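PDB 4BQN: capsular polysaccharide biosynthesis protein from Burkholderia pseudomallei, which binds coenzyme A and is probably an acetyltransferase that takes part in the biosynthesis of the bacterium's capsular polysaccharide. Local coordinates for residues A290-V295 with W301-L306; D122-G127 with E136-H141; E157-D162 with A297-V302; T106-Y111 with Y197-P202. The protein carries 1 engineered substitution. All coordinates share one frame; numbering follows the deposited sequence. Where two conformers were deposited one is given.

Contact 1. Residues A290-V295 with W301-L306; sequences AFFDRV and WVRTAL. With COA (coenzyme A), chain C.
Arg303 reaches back across the gap between two helices and meets both Phe292 and Asp293. The Phe292 ring comes edge-on to a face of the Arg303 guanidinium, the planes 83° apart, with CE2 3.4 Å from NH1. Arg303 NH2 donates to Asp293 OD1 at 2.8 Å in a salt bridge with an N-H...O angle of 153°. The carboxylate is entered from above its plane, although the oxygen lies nearly in the guanidinium plane. A water takes a second NH2 proton and donates to Asp293 O, bracing the same nitrogen. Phe292, its CG anti to the backbone N, extends to Val302, with CE1 3.5 Å from CG1, and CZ comes 4.0 Å from Leu306 CD2. Next to Asp293 in the chain, Arg294 turns away and grips the coenzyme A 3'-phosphate with NH1 to O7A and NH2 to O9A. This is a corner between two consecutive helices, 285-296 and 300-310, whose short segments run at 119°; the first carries a phosphate-binding arginine of the coenzyme A site.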
# COMPACT_ATOMS: atom_id res chain seq x y z
N ALA A 290 -22.84 -1.16 4.88
CA ALA A 290 -22.42 -0.09 3.98
C ALA A 290 -20.95 -0.26 3.58
O ALA A 290 -20.57 -0.06 2.43
CB ALA A 290 -22.65 1.27 4.60
N PHE A 291 -20.12 -0.64 4.55
CA PHE A 291 -18.70 -0.89 4.31
C PHE A 291 -18.53 -2.04 3.31
O PHE A 291 -17.80 -1.91 2.31
CB PHE A 291 -17.98 -1.20 5.63
CG PHE A 291 -16.59 -1.75 5.45
CD1 PHE A 291 -15.59 -0.98 4.87
CD2 PHE A 291 -16.27 -3.03 5.89
CE1 PHE A 291 -14.31 -1.48 4.71
CE2 PHE A 291 -14.99 -3.54 5.73
CZ PHE A 291 -14.00 -2.77 5.14
N PHE A 292 -19.20 -3.15 3.57
CA PHE A 292 -19.05 -4.30 2.69
C PHE A 292 -19.52 -3.95 1.28
O PHE A 292 -18.85 -4.32 0.30
CB PHE A 292 -19.82 -5.51 3.20
CG PHE A 292 -19.68 -6.70 2.30
CD1 PHE A 292 -18.45 -7.36 2.20
CD2 PHE A 292 -20.74 -7.15 1.52
CE1 PHE A 292 -18.29 -8.44 1.35
CE2 PHE A 292 -20.59 -8.24 0.68
CZ PHE A 292 -19.36 -8.89 0.60
N ASP A 293 -20.64 -3.24 1.16
CA ASP A 293 -21.14 -2.86 -0.16
C ASP A 293 -20.14 -2.00 -0.92
O ASP A 293 -19.95 -2.14 -2.13
CB ASP A 293 -22.47 -2.10 -0.05
CG ASP A 293 -23.65 -2.99 0.31
OD1 ASP A 293 -23.52 -4.24 0.32
OD2 ASP A 293 -24.74 -2.42 0.57
N ARG A 294 -19.50 -1.07 -0.20
CA ARG A 294 -18.52 -0.20 -0.82
C ARG A 294 -17.31 -0.98 -1.33
O ARG A 294 -16.85 -0.76 -2.45
CB ARG A 294 -18.08 0.89 0.17
CG ARG A 294 -17.17 1.96 -0.43
CD ARG A 294 -16.93 3.05 0.59
NE ARG A 294 -16.21 4.21 0.06
CZ ARG A 294 -14.90 4.34 0.08
NH1 ARG A 294 -14.13 3.39 0.58
NH2 ARG A 294 -14.35 5.45 -0.41
N VAL A 295 -16.81 -1.93 -0.52
CA VAL A 295 -15.69 -2.78 -0.95
C VAL A 295 -16.10 -3.68 -2.13
O VAL A 295 -15.37 -3.81 -3.12
CB VAL A 295 -15.17 -3.64 0.22
CG1 VAL A 295 -14.09 -4.62 -0.24
CG2 VAL A 295 -14.61 -2.73 1.31
N TRP A 301 -15.18 -10.73 -7.18
CA TRP A 301 -14.72 -11.97 -6.55
C TRP A 301 -15.08 -12.05 -5.07
O TRP A 301 -15.16 -13.15 -4.53
CB TRP A 301 -13.21 -12.17 -6.72
CG TRP A 301 -12.44 -10.93 -6.39
CD1 TRP A 301 -11.85 -10.62 -5.21
CD2 TRP A 301 -12.20 -9.82 -7.27
NE1 TRP A 301 -11.25 -9.37 -5.29
CE2 TRP A 301 -11.46 -8.86 -6.55
CE3 TRP A 301 -12.57 -9.55 -8.60
CZ2 TRP A 301 -11.05 -7.65 -7.12
CZ3 TRP A 301 -12.17 -8.35 -9.16
CH2 TRP A 301 -11.43 -7.41 -8.41
N VAL A 302 -15.29 -10.91 -4.41
CA VAL A 302 -15.66 -10.90 -3.01
C VAL A 302 -17.07 -11.49 -2.80
O VAL A 302 -17.28 -12.40 -2.00
CB VAL A 302 -15.54 -9.47 -2.45
CG1 VAL A 302 -15.96 -9.44 -1.00
CG2 VAL A 302 -14.12 -8.95 -2.59
N ARG A 303 -18.07 -10.96 -3.52
CA ARG A 303 -19.42 -11.53 -3.40
C ARG A 303 -19.47 -12.96 -3.93
O ARG A 303 -20.21 -13.79 -3.42
CB ARG A 303 -20.51 -10.69 -4.06
CG ARG A 303 -20.95 -9.49 -3.25
CD ARG A 303 -22.19 -8.82 -3.84
NE ARG A 303 -22.30 -7.43 -3.40
CZ ARG A 303 -22.85 -7.04 -2.25
NH1 ARG A 303 -23.33 -7.95 -1.39
NH2 ARG A 303 -22.89 -5.75 -1.95
N THR A 304 -18.67 -13.25 -4.96
CA THR A 304 -18.61 -14.60 -5.51
C THR A 304 -18.09 -15.59 -4.47
O THR A 304 -18.66 -16.67 -4.32
CB THR A 304 -17.75 -14.63 -6.78
OG1 THR A 304 -18.42 -13.90 -7.80
CG2 THR A 304 -17.53 -16.06 -7.26
N ALA A 305 -17.01 -15.23 -3.76
CA ALA A 305 -16.47 -16.10 -2.72
C ALA A 305 -17.49 -16.32 -1.60
O ALA A 305 -17.66 -17.45 -1.12
CB ALA A 305 -15.18 -15.54 -2.16
N LEU A 306 -18.18 -15.25 -1.19
CA LEU A 306 -19.17 -15.36 -0.13
C LEU A 306 -20.30 -16.32 -0.54
O LEU A 306 -20.73 -17.16 0.25
CB LEU A 306 -19.73 -13.98 0.22
CG LEU A 306 -20.42 -13.77 1.56
CD1 LEU A 306 -19.43 -13.92 2.71
CD2 LEU A 306 -21.10 -12.41 1.58
N1A COA C . -6.59 -0.06 -5.94
C2A COA C . -7.66 0.07 -5.12
N3A COA C . -7.77 1.06 -4.22
C4A COA C . -6.80 1.99 -4.14
C5A COA C . -5.63 1.93 -5.00
C6A COA C . -5.56 0.82 -5.95
N6A COA C . -4.50 0.69 -6.77
N7A COA C . -4.82 2.97 -4.71
C8A COA C . -5.44 3.67 -3.73
N9A COA C . -6.60 3.07 -3.38
C1B COA C . -7.60 3.52 -2.40
C2B COA C . -7.05 4.23 -1.18
O2B COA C . -6.70 3.29 -0.17
C3B COA C . -8.24 5.09 -0.81
O3B COA C . -9.20 4.23 -0.18
P3B COA C . -10.49 4.79 0.61
O7A COA C . -11.08 3.56 1.24
O8A COA C . -9.92 5.76 1.61
O9A COA C . -11.37 5.44 -0.43
C4B COA C . -8.80 5.51 -2.17
O4B COA C . -8.36 4.51 -3.10
C5B COA C . -8.34 6.89 -2.64
O5B COA C . -6.92 6.89 -2.63
P1A COA C . -6.06 7.47 -3.83
O1A COA C . -4.63 7.15 -3.52
O2A COA C . -6.60 7.01 -5.15
O3A COA C . -6.28 9.06 -3.82
P2A COA C . -6.05 10.24 -2.74
O4A COA C . -7.41 10.79 -2.39
O5A COA C . -5.06 11.17 -3.38
O6A COA C . -5.43 9.57 -1.44
CBP COA C . -3.93 8.50 0.09
CCP COA C . -4.04 9.27 -1.22
CDP COA C . -2.47 8.15 0.38
CEP COA C . -4.39 9.41 1.22
CAP COA C . -4.80 7.22 -0.03
OAP COA C . -4.21 6.31 -0.96
C9P COA C . -5.13 6.46 1.24
O9P COA C . -6.07 6.81 1.94
N8P COA C . -4.41 5.37 1.53
C7P COA C . -4.69 4.54 2.69
C6P COA C . -4.26 5.12 4.02
C5P COA C . -2.77 5.31 3.99
O5P COA C . -2.27 6.36 3.61
N4P COA C . -2.06 4.28 4.40
C3P COA C . -0.63 4.31 4.43
C2P COA C . -0.08 3.17 3.59
S1P COA C . 1.56 3.57 3.15
O HOH W 1 -21.80 -3.68 -3.49

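Contact 2. Residues D122-G127 with E136-H141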
# COMPACT_ATOMS: atom_id res chain seq x y z
N ASP A 122 -10.70 -7.70 7.59
CA ASP A 122 -11.10 -8.64 6.56
C ASP A 122 -12.52 -8.30 6.12
O ASP A 122 -13.49 -8.52 6.85
CB ASP A 122 -10.95 -10.09 7.06
CG ASP A 122 -11.09 -11.09 5.94
OD1 ASP A 122 -12.16 -11.11 5.30
OD2 ASP A 122 -10.10 -11.81 5.66
N ALA A 123 -12.62 -7.70 4.94
CA ALA A 123 -13.89 -7.29 4.38
C ALA A 123 -14.80 -8.46 4.03
O ALA A 123 -16.02 -8.30 4.04
CB ALA A 123 -13.68 -6.41 3.16
N LEU A 124 -14.24 -9.63 3.71
CA LEU A 124 -15.12 -10.77 3.46
C LEU A 124 -15.84 -11.16 4.75
O LEU A 124 -17.00 -11.51 4.71
CB LEU A 124 -14.36 -11.95 2.85
CG LEU A 124 -15.28 -13.05 2.31
CD1 LEU A 124 -16.18 -12.54 1.18
CD2 LEU A 124 -14.44 -14.22 1.83
N ILE A 125 -15.14 -11.09 5.87
CA ILE A 125 -15.77 -11.29 7.19
C ILE A 125 -16.91 -10.29 7.40
O ILE A 125 -17.97 -10.66 7.88
CB ILE A 125 -14.74 -11.31 8.32
CG1 ILE A 125 -13.98 -12.63 8.23
CG2 ILE A 125 -15.39 -11.15 9.70
CD1 ILE A 125 -12.90 -12.84 9.26
N ALA A 126 -16.68 -9.02 7.04
CA ALA A 126 -17.78 -8.04 7.12
C ALA A 126 -19.02 -8.51 6.34
O ALA A 126 -20.14 -8.43 6.85
CB ALA A 126 -17.33 -6.66 6.65
N GLY A 127 -18.82 -9.03 5.13
CA GLY A 127 -19.93 -9.58 4.35
C GLY A 127 -20.61 -10.76 5.02
O GLY A 127 -21.83 -10.87 5.00
N GLU A 136 -17.77 -19.47 13.56
CA GLU A 136 -17.35 -20.86 13.51
C GLU A 136 -17.54 -21.44 12.11
O GLU A 136 -16.68 -22.17 11.60
CB GLU A 136 -18.11 -21.69 14.55
CG GLU A 136 -17.87 -21.25 16.00
CD GLU A 136 -18.72 -20.06 16.44
OE1 GLU A 136 -19.65 -19.63 15.72
OE2 GLU A 136 -18.45 -19.54 17.55
N THR A 137 -18.68 -21.11 11.49
CA THR A 137 -18.98 -21.54 10.12
C THR A 137 -17.94 -20.98 9.15
O THR A 137 -17.43 -21.70 8.28
CB THR A 137 -20.40 -21.14 9.69
OG1 THR A 137 -21.35 -21.72 10.60
CG2 THR A 137 -20.71 -21.63 8.29
N TYR A 138 -17.62 -19.70 9.31
CA TYR A 138 -16.63 -19.06 8.45
C TYR A 138 -15.28 -19.78 8.56
O TYR A 138 -14.66 -20.10 7.53
CB TYR A 138 -16.48 -17.59 8.81
CG TYR A 138 -15.66 -16.78 7.82
CD1 TYR A 138 -14.26 -16.75 7.89
CD2 TYR A 138 -16.29 -16.04 6.83
CE1 TYR A 138 -13.52 -16.00 6.99
CE2 TYR A 138 -15.56 -15.29 5.91
CZ TYR A 138 -14.18 -15.26 6.00
OH TYR A 138 -13.46 -14.51 5.09
N LEU A 139 -14.83 -20.04 9.79
CA LEU A 139 -13.55 -20.70 9.99
C LEU A 139 -13.51 -22.11 9.39
O LEU A 139 -12.46 -22.55 8.91
CB LEU A 139 -13.15 -20.70 11.47
CG LEU A 139 -12.33 -19.47 11.95
CD1 LEU A 139 -10.92 -19.51 11.39
CD2 LEU A 139 -12.98 -18.13 11.64
N ARG A 140 -14.66 -22.79 9.35
CA ARG A 140 -14.72 -24.11 8.72
C ARG A 140 -14.69 -24.04 7.19
O ARG A 140 -14.44 -25.05 6.55
CB ARG A 140 -15.95 -24.89 9.20
CG ARG A 140 -15.83 -25.39 10.63
CD ARG A 140 -17.00 -26.27 11.04
NE ARG A 140 -18.25 -25.53 11.16
CZ ARG A 140 -18.76 -25.05 12.30
NH1 ARG A 140 -18.11 -25.23 13.45
NH2 ARG A 140 -19.91 -24.40 12.30
N HIS A 141 -14.93 -22.85 6.62
CA HIS A 141 -15.03 -22.68 5.16
C HIS A 141 -13.87 -21.90 4.52
O HIS A 141 -13.98 -21.42 3.38
CB HIS A 141 -16.36 -22.00 4.80
CG HIS A 141 -17.55 -22.91 4.90
ND1 HIS A 141 -18.16 -23.22 6.10
CD2 HIS A 141 -18.26 -23.55 3.95
CE1 HIS A 141 -19.18 -24.03 5.88
NE2 HIS A 141 -19.26 -24.24 4.58
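The ring of Tyr138 presents one face to Ile125, whose CG1 lies 3.4 Å above the ring plane, displaced toward the rim on the CZ side. The distance from CG1 to the ring centroid is 3.8 Å, 24° off the normal, which qualifies the approach as a CH-pi contact; Ile125 CD1 lies 3.9 Å from Tyr138 CE1. The two side chains cross at about a right angle, so the isoleucine meets the ring with the side of its chain. At the phenolic end, Tyr138 OH rests 3.4 Å from Leu124 CD2 and also touches CB and CG of that residue. Tyr138 gets there because its CG is anti to the backbone N (chi1 -169°), which sends the ring across to the other helix. Beyond the OH lies the carboxylate of Asp122, its plane turned steeply from the ring; the phenol bonds to Tyr242 OH, which also pairs with Asp122 OD2. Asp122 OD1 meanwhile caps the helix start by accepting from Ile125 N at 3.0 Å, with an N-H...O angle of 159°. The buried polar groups are thus tied into a small network. Asp122 ends strand 121-122, which pairs antiparallel with 107-108, just before helix 123-130; that helix packs against helix 135-140, with Phe277 of helix 269-281 edge-to-face with Tyr138, and Val302 and Leu306 of helix 300-310 against Leu124.

Contact 3. Residues E157-D162 with A297-V302; sequences ESWCVD and ANRRWV
Trp159 and Trp301 make the tight part of this contact, an offset edge-to-face pair in which the Trp301 edge points at the Trp159 face. Trp301 CH2 drops to 3.4 Å from Trp159 CG and equally near its CB. The planes stand at 64°, and the centroids of the Trp159 five-membered and Trp301 six-membered rings are 5.1 Å apart. Trp301 attains this pose with CG between its backbone N and carbonyl carbon (chi1 47°). Farther along the Trp159 indole, Arg299 lays its aliphatic CG over the six-membered ring, 4.3 Å from the centroid, a CH-pi contact, and its NE comes 3.4 Å from Trp159 CH2. The looser side is at Asn298, an exposed residue: its carbonyl O lies over the pyrrole part, 3.2 Å from Trp159 NE1, but the angle is too poor for a hydrogen bond, and its side chain leads away. Arg299 spends its charge on a salt bridge from NE to Glu101 and a bond from NH1 to Val295 O, which should hold the guanidinium beside the indole. With no hydrogen bond between the segments, aromatic and CH-pi packing holds the contact, probably helping to steady the indole of Trp159, a coenzyme A pocket residue.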
# COMPACT_ATOMS: atom_id res chain seq x y z
N GLU A 157 -6.11 -10.19 -10.49
CA GLU A 157 -4.88 -9.54 -10.93
C GLU A 157 -5.14 -8.50 -12.00
O GLU A 157 -4.54 -7.42 -11.98
CB GLU A 157 -3.85 -10.54 -11.41
CG GLU A 157 -3.29 -11.33 -10.25
CD GLU A 157 -2.20 -12.29 -10.65
OE1 GLU A 157 -1.90 -12.41 -11.86
OE2 GLU A 157 -1.65 -12.95 -9.74
N SER A 158 -6.03 -8.81 -12.95
CA SER A 158 -6.37 -7.86 -14.01
C SER A 158 -6.93 -6.56 -13.42
O SER A 158 -6.55 -5.47 -13.85
CB SER A 158 -7.36 -8.46 -15.02
OG SER A 158 -7.64 -7.54 -16.07
N TRP A 159 -7.80 -6.68 -12.42
CA TRP A 159 -8.37 -5.52 -11.77
C TRP A 159 -7.29 -4.74 -11.02
O TRP A 159 -7.24 -3.51 -11.09
CB TRP A 159 -9.51 -5.93 -10.84
CG TRP A 159 -10.13 -4.80 -10.12
CD1 TRP A 159 -11.14 -3.99 -10.56
CD2 TRP A 159 -9.80 -4.36 -8.79
NE1 TRP A 159 -11.44 -3.05 -9.59
CE2 TRP A 159 -10.64 -3.27 -8.49
CE3 TRP A 159 -8.88 -4.79 -7.82
CZ2 TRP A 159 -10.59 -2.59 -7.26
CZ3 TRP A 159 -8.83 -4.12 -6.59
CH2 TRP A 159 -9.68 -3.02 -6.33
N CYS A 160 -6.42 -5.45 -10.29
CA CYS A 160 -5.33 -4.78 -9.58
C CYS A 160 -4.43 -3.98 -10.52
O CYS A 160 -4.04 -2.85 -10.20
CB CYS A 160 -4.48 -5.78 -8.79
SG CYS A 160 -5.36 -6.56 -7.41
N VAL A 161 -4.12 -4.54 -11.69
CA VAL A 161 -3.32 -3.82 -12.67
C VAL A 161 -4.08 -2.61 -13.19
O VAL A 161 -3.51 -1.52 -13.28
CB VAL A 161 -2.93 -4.73 -13.85
CG1 VAL A 161 -2.38 -3.90 -15.02
CG2 VAL A 161 -1.92 -5.75 -13.37
N ASP A 162 -5.36 -2.79 -13.52
CA ASP A 162 -6.16 -1.67 -14.05
C ASP A 162 -6.27 -0.51 -13.07
O ASP A 162 -6.27 0.65 -13.48
CB ASP A 162 -7.57 -2.13 -14.43
CG ASP A 162 -7.58 -3.03 -15.64
OD1 ASP A 162 -6.55 -3.14 -16.34
OD2 ASP A 162 -8.64 -3.64 -15.88
N ALA A 297 -18.42 -3.47 -4.38
CA ALA A 297 -19.06 -2.89 -5.56
C ALA A 297 -18.24 -3.11 -6.82
O ALA A 297 -18.80 -3.44 -7.87
CB ALA A 297 -19.33 -1.41 -5.36
N ASN A 298 -16.92 -2.95 -6.72
CA ASN A 298 -16.05 -3.12 -7.88
C ASN A 298 -15.12 -4.31 -7.75
O ASN A 298 -14.12 -4.41 -8.48
CB ASN A 298 -15.26 -1.83 -8.13
CG ASN A 298 -16.16 -0.62 -8.32
OD1 ASN A 298 -16.13 0.32 -7.53
ND2 ASN A 298 -16.99 -0.66 -9.35
N ARG A 299 -15.46 -5.23 -6.85
CA ARG A 299 -14.63 -6.41 -6.60
C ARG A 299 -15.51 -7.65 -6.65
O ARG A 299 -15.91 -8.19 -5.62
CB ARG A 299 -13.92 -6.29 -5.24
CG ARG A 299 -12.98 -5.10 -5.12
CD ARG A 299 -12.39 -5.03 -3.72
NE ARG A 299 -11.38 -3.97 -3.53
CZ ARG A 299 -11.65 -2.70 -3.26
NH1 ARG A 299 -12.91 -2.26 -3.19
NH2 ARG A 299 -10.66 -1.85 -3.07
N ARG A 300 -15.82 -8.10 -7.87
CA ARG A 300 -16.80 -9.17 -8.09
C ARG A 300 -16.47 -10.44 -7.31
O ARG A 300 -17.37 -11.15 -6.83
CB ARG A 300 -16.87 -9.49 -9.60
CG ARG A 300 -18.05 -10.35 -10.03
CD ARG A 300 -18.13 -10.47 -11.54
NE ARG A 300 -17.03 -11.29 -12.05
CZ ARG A 300 -17.16 -12.18 -13.03
NH1 ARG A 300 -18.34 -12.38 -13.62
NH2 ARG A 300 -16.11 -12.89 -13.42
N TRP A 301 -15.18 -10.73 -7.18
CA TRP A 301 -14.72 -11.97 -6.55
C TRP A 301 -15.08 -12.05 -5.07
O TRP A 301 -15.16 -13.15 -4.53
CB TRP A 301 -13.21 -12.17 -6.72
CG TRP A 301 -12.44 -10.93 -6.39
CD1 TRP A 301 -11.85 -10.62 -5.21
CD2 TRP A 301 -12.20 -9.82 -7.27
NE1 TRP A 301 -11.25 -9.37 -5.29
CE2 TRP A 301 -11.46 -8.86 -6.55
CE3 TRP A 301 -12.57 -9.55 -8.60
CZ2 TRP A 301 -11.05 -7.65 -7.12
CZ3 TRP A 301 -12.17 -8.35 -9.16
CH2 TRP A 301 -11.43 -7.41 -8.41
N VAL A 302 -15.29 -10.91 -4.41
CA VAL A 302 -15.66 -10.90 -3.01
C VAL A 302 -17.07 -11.49 -2.80
O VAL A 302 -17.28 -12.40 -2.00
CB VAL A 302 -15.54 -9.47 -2.45
CG1 VAL A 302 -15.96 -9.44 -1.00
CG2 VAL A 302 -14.12 -8.95 -2.59

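Contact 4. Residues T106-Y111 with Y197-P202; sequences TVNSPY and YTMNHP. With COA (coenzyme A), chain C.
Met199 provides most of the surface buried here, running an extended side chain across the end of strand 107-108 and the Ser109 that follows it. Its CG lies between the backbone N and the carbonyl carbon (chi1 62°), and from there the chain runs straight to the terminal methyl. Met199 CE ends 3.5 Å from Asn108 OD1 and at the same distance from Ser109 OG, which bonds to Gly119 O, while SD passes 3.8 Å from Val107 O. The Asn108 and Met199 side chains meet at about a right angle, so the amide is crossed by the thioether. Asn108 OD1 also accepts from Ser109 N at 2.7 Å, with the donor well off the C=O direction (C=O...N angle 100°), a bond that fixes the amide's rotation beside the methyl. On the other segment, Thr198 OG1 accepts from Asn200 N at 3.3 Å, an ST turn within the type I turn from Thr198 to His201. Asn200 OD1 bonds to Tyr120 OH. Since no hydrogen bond crosses between the segments, the thioether's contacts are van der Waals in kind, beside a turn whose Asn200 CG lies 3.5 Å from C2P in the coenzyme's thiol arm.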
# COMPACT_ATOMS: atom_id res chain seq x y z
N THR A 106 -9.34 -10.43 0.34
CA THR A 106 -10.42 -10.22 1.30
C THR A 106 -10.14 -9.06 2.26
O THR A 106 -10.96 -8.78 3.13
CB THR A 106 -10.65 -11.49 2.16
OG1 THR A 106 -9.50 -11.73 2.96
CG2 THR A 106 -10.94 -12.71 1.29
N VAL A 107 -8.99 -8.39 2.13
CA VAL A 107 -8.54 -7.42 3.13
C VAL A 107 -8.70 -6.00 2.61
O VAL A 107 -8.37 -5.71 1.47
CB VAL A 107 -7.06 -7.69 3.55
CG1 VAL A 107 -6.53 -6.62 4.50
CG2 VAL A 107 -6.92 -9.07 4.16
N ASN A 108 -9.17 -5.11 3.47
CA ASN A 108 -9.16 -3.69 3.17
C ASN A 108 -8.99 -2.91 4.48
O ASN A 108 -8.51 -3.47 5.46
CB ASN A 108 -10.39 -3.28 2.35
CG ASN A 108 -10.08 -2.12 1.42
OD1 ASN A 108 -9.91 -0.99 1.88
ND2 ASN A 108 -9.97 -2.39 0.13
N SER A 109 -9.36 -1.64 4.49
CA SER A 109 -9.30 -0.86 5.72
C SER A 109 -10.68 -0.29 5.95
O SER A 109 -11.44 -0.07 4.99
CB SER A 109 -8.25 0.23 5.61
OG SER A 109 -6.98 -0.35 5.39
N PRO A 110 -11.04 -0.08 7.23
CA PRO A 110 -12.38 0.41 7.56
C PRO A 110 -12.71 1.70 6.84
O PRO A 110 -11.86 2.62 6.74
CB PRO A 110 -12.29 0.69 9.06
CG PRO A 110 -11.20 -0.16 9.57
CD PRO A 110 -10.23 -0.36 8.43
N TYR A 111 -13.93 1.77 6.31
CA TYR A 111 -14.52 3.01 5.83
C TYR A 111 -15.85 3.15 6.55
O TYR A 111 -16.66 2.22 6.56
CB TYR A 111 -14.76 2.99 4.32
CG TYR A 111 -15.55 4.19 3.82
CD1 TYR A 111 -16.96 4.20 3.82
CD2 TYR A 111 -14.89 5.33 3.37
CE1 TYR A 111 -17.67 5.31 3.38
CE2 TYR A 111 -15.60 6.44 2.94
CZ TYR A 111 -16.98 6.42 2.94
OH TYR A 111 -17.68 7.53 2.49
N TYR A 197 3.35 -6.89 1.90
CA TYR A 197 2.93 -7.46 3.19
C TYR A 197 1.45 -7.16 3.50
O TYR A 197 0.77 -7.95 4.18
CB TYR A 197 3.78 -6.88 4.31
CG TYR A 197 5.21 -7.35 4.34
CD1 TYR A 197 5.51 -8.71 4.36
CD2 TYR A 197 6.26 -6.43 4.40
CE1 TYR A 197 6.83 -9.15 4.41
CE2 TYR A 197 7.59 -6.86 4.46
CZ TYR A 197 7.87 -8.22 4.47
OH TYR A 197 9.17 -8.69 4.53
N THR A 198 0.98 -6.00 3.05
CA THR A 198 -0.43 -5.63 3.08
C THR A 198 -0.67 -4.91 1.77
O THR A 198 0.30 -4.58 1.04
CB THR A 198 -0.79 -4.65 4.20
OG1 THR A 198 -0.27 -3.36 3.83
CG2 THR A 198 -0.18 -5.08 5.55
N MET A 199 -1.94 -4.65 1.43
CA MET A 199 -2.27 -4.02 0.16
C MET A 199 -1.46 -2.76 -0.13
O MET A 199 -1.25 -2.41 -1.29
CB MET A 199 -3.76 -3.69 0.10
CG MET A 199 -4.25 -2.71 1.14
SD MET A 199 -6.05 -2.68 1.09
CE MET A 199 -6.39 -1.25 2.11
N ASN A 200 -1.05 -2.04 0.92
CA ASN A 200 -0.33 -0.78 0.69
C ASN A 200 1.02 -0.70 1.42
O ASN A 200 1.60 0.38 1.57
CB ASN A 200 -1.24 0.42 0.99
CG ASN A 200 -1.83 0.35 2.38
OD1 ASN A 200 -1.22 -0.23 3.27
ND2 ASN A 200 -3.03 0.90 2.57
N HIS A 201 1.54 -1.86 1.81
CA HIS A 201 2.88 -1.94 2.39
C HIS A 201 3.78 -2.86 1.56
O HIS A 201 3.84 -4.07 1.80
CB HIS A 201 2.85 -2.45 3.83
CG HIS A 201 2.32 -1.45 4.83
ND1 HIS A 201 2.20 -1.76 6.16
CD2 HIS A 201 1.87 -0.18 4.69
CE1 HIS A 201 1.72 -0.72 6.81
NE2 HIS A 201 1.52 0.26 5.95
N PRO A 202 4.49 -2.29 0.58
CA PRO A 202 5.50 -3.04 -0.18
C PRO A 202 6.54 -3.70 0.71
O PRO A 202 6.94 -3.13 1.74
CB PRO A 202 6.15 -1.94 -1.04
CG PRO A 202 5.04 -0.96 -1.24
CD PRO A 202 4.28 -0.93 0.05
N1A COA C . -6.59 -0.06 -5.94
C2A COA C . -7.66 0.07 -5.12
N3A COA C . -7.77 1.06 -4.22
C4A COA C . -6.80 1.99 -4.14
C5A COA C . -5.63 1.93 -5.00
C6A COA C . -5.56 0.82 -5.95
N6A COA C . -4.50 0.69 -6.77
N7A COA C . -4.82 2.97 -4.71
C8A COA C . -5.44 3.67 -3.73
N9A COA C . -6.60 3.07 -3.38
C1B COA C . -7.60 3.52 -2.40
C2B COA C . -7.05 4.23 -1.18
O2B COA C . -6.70 3.29 -0.17
C3B COA C . -8.24 5.09 -0.81
O3B COA C . -9.20 4.23 -0.18
P3B COA C . -10.49 4.79 0.61
O7A COA C . -11.08 3.56 1.24
O8A COA C . -9.92 5.76 1.61
O9A COA C . -11.37 5.44 -0.43
C4B COA C . -8.80 5.51 -2.17
O4B COA C . -8.36 4.51 -3.10
C5B COA C . -8.34 6.89 -2.64
O5B COA C . -6.92 6.89 -2.63
P1A COA C . -6.06 7.47 -3.83
O1A COA C . -4.63 7.15 -3.52
O2A COA C . -6.60 7.01 -5.15
O3A COA C . -6.28 9.06 -3.82
P2A COA C . -6.05 10.24 -2.74
O4A COA C . -7.41 10.79 -2.39
O5A COA C . -5.06 11.17 -3.38
O6A COA C . -5.43 9.57 -1.44
CBP COA C . -3.93 8.50 0.09
CCP COA C . -4.04 9.27 -1.22
CDP COA C . -2.47 8.15 0.38
CEP COA C . -4.39 9.41 1.22
CAP COA C . -4.80 7.22 -0.03
OAP COA C . -4.21 6.31 -0.96
C9P COA C . -5.13 6.46 1.24
O9P COA C . -6.07 6.81 1.94
N8P COA C . -4.41 5.37 1.53
C7P COA C . -4.69 4.54 2.69
C6P COA C . -4.26 5.12 4.02
C5P COA C . -2.77 5.31 3.99
O5P COA C . -2.27 6.36 3.61
N4P COA C . -2.06 4.28 4.40
C3P COA C . -0.63 4.31 4.43
C2P COA C . -0.08 3.17 3.59
S1P COA C . 1.56 3.57 3.15

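Contacts 1 and 3 end on the same part of the chain, sharing Trp301 and Val302 of helix 300-310, and their centres lie 11 Å apart. Contact 2, whose centre is about 12 Å from that of contact 1, touches it through Phe292 and Leu306 against helix 123-130. In sequence, contact 2 falls between the two segments of contact 4 and closes before contact 1 begins, whereas the pairings of contacts 3 and 4 cross along the sequence. Thr106 and Asp122 probably bond between contacts 4 and 2, and Phe291 packs on Ser109 between contacts 1 and 4. Contacts 1, 3 and 4 each supply residues to the coenzyme A pocket; contact 2 lies in the helical packing behind it.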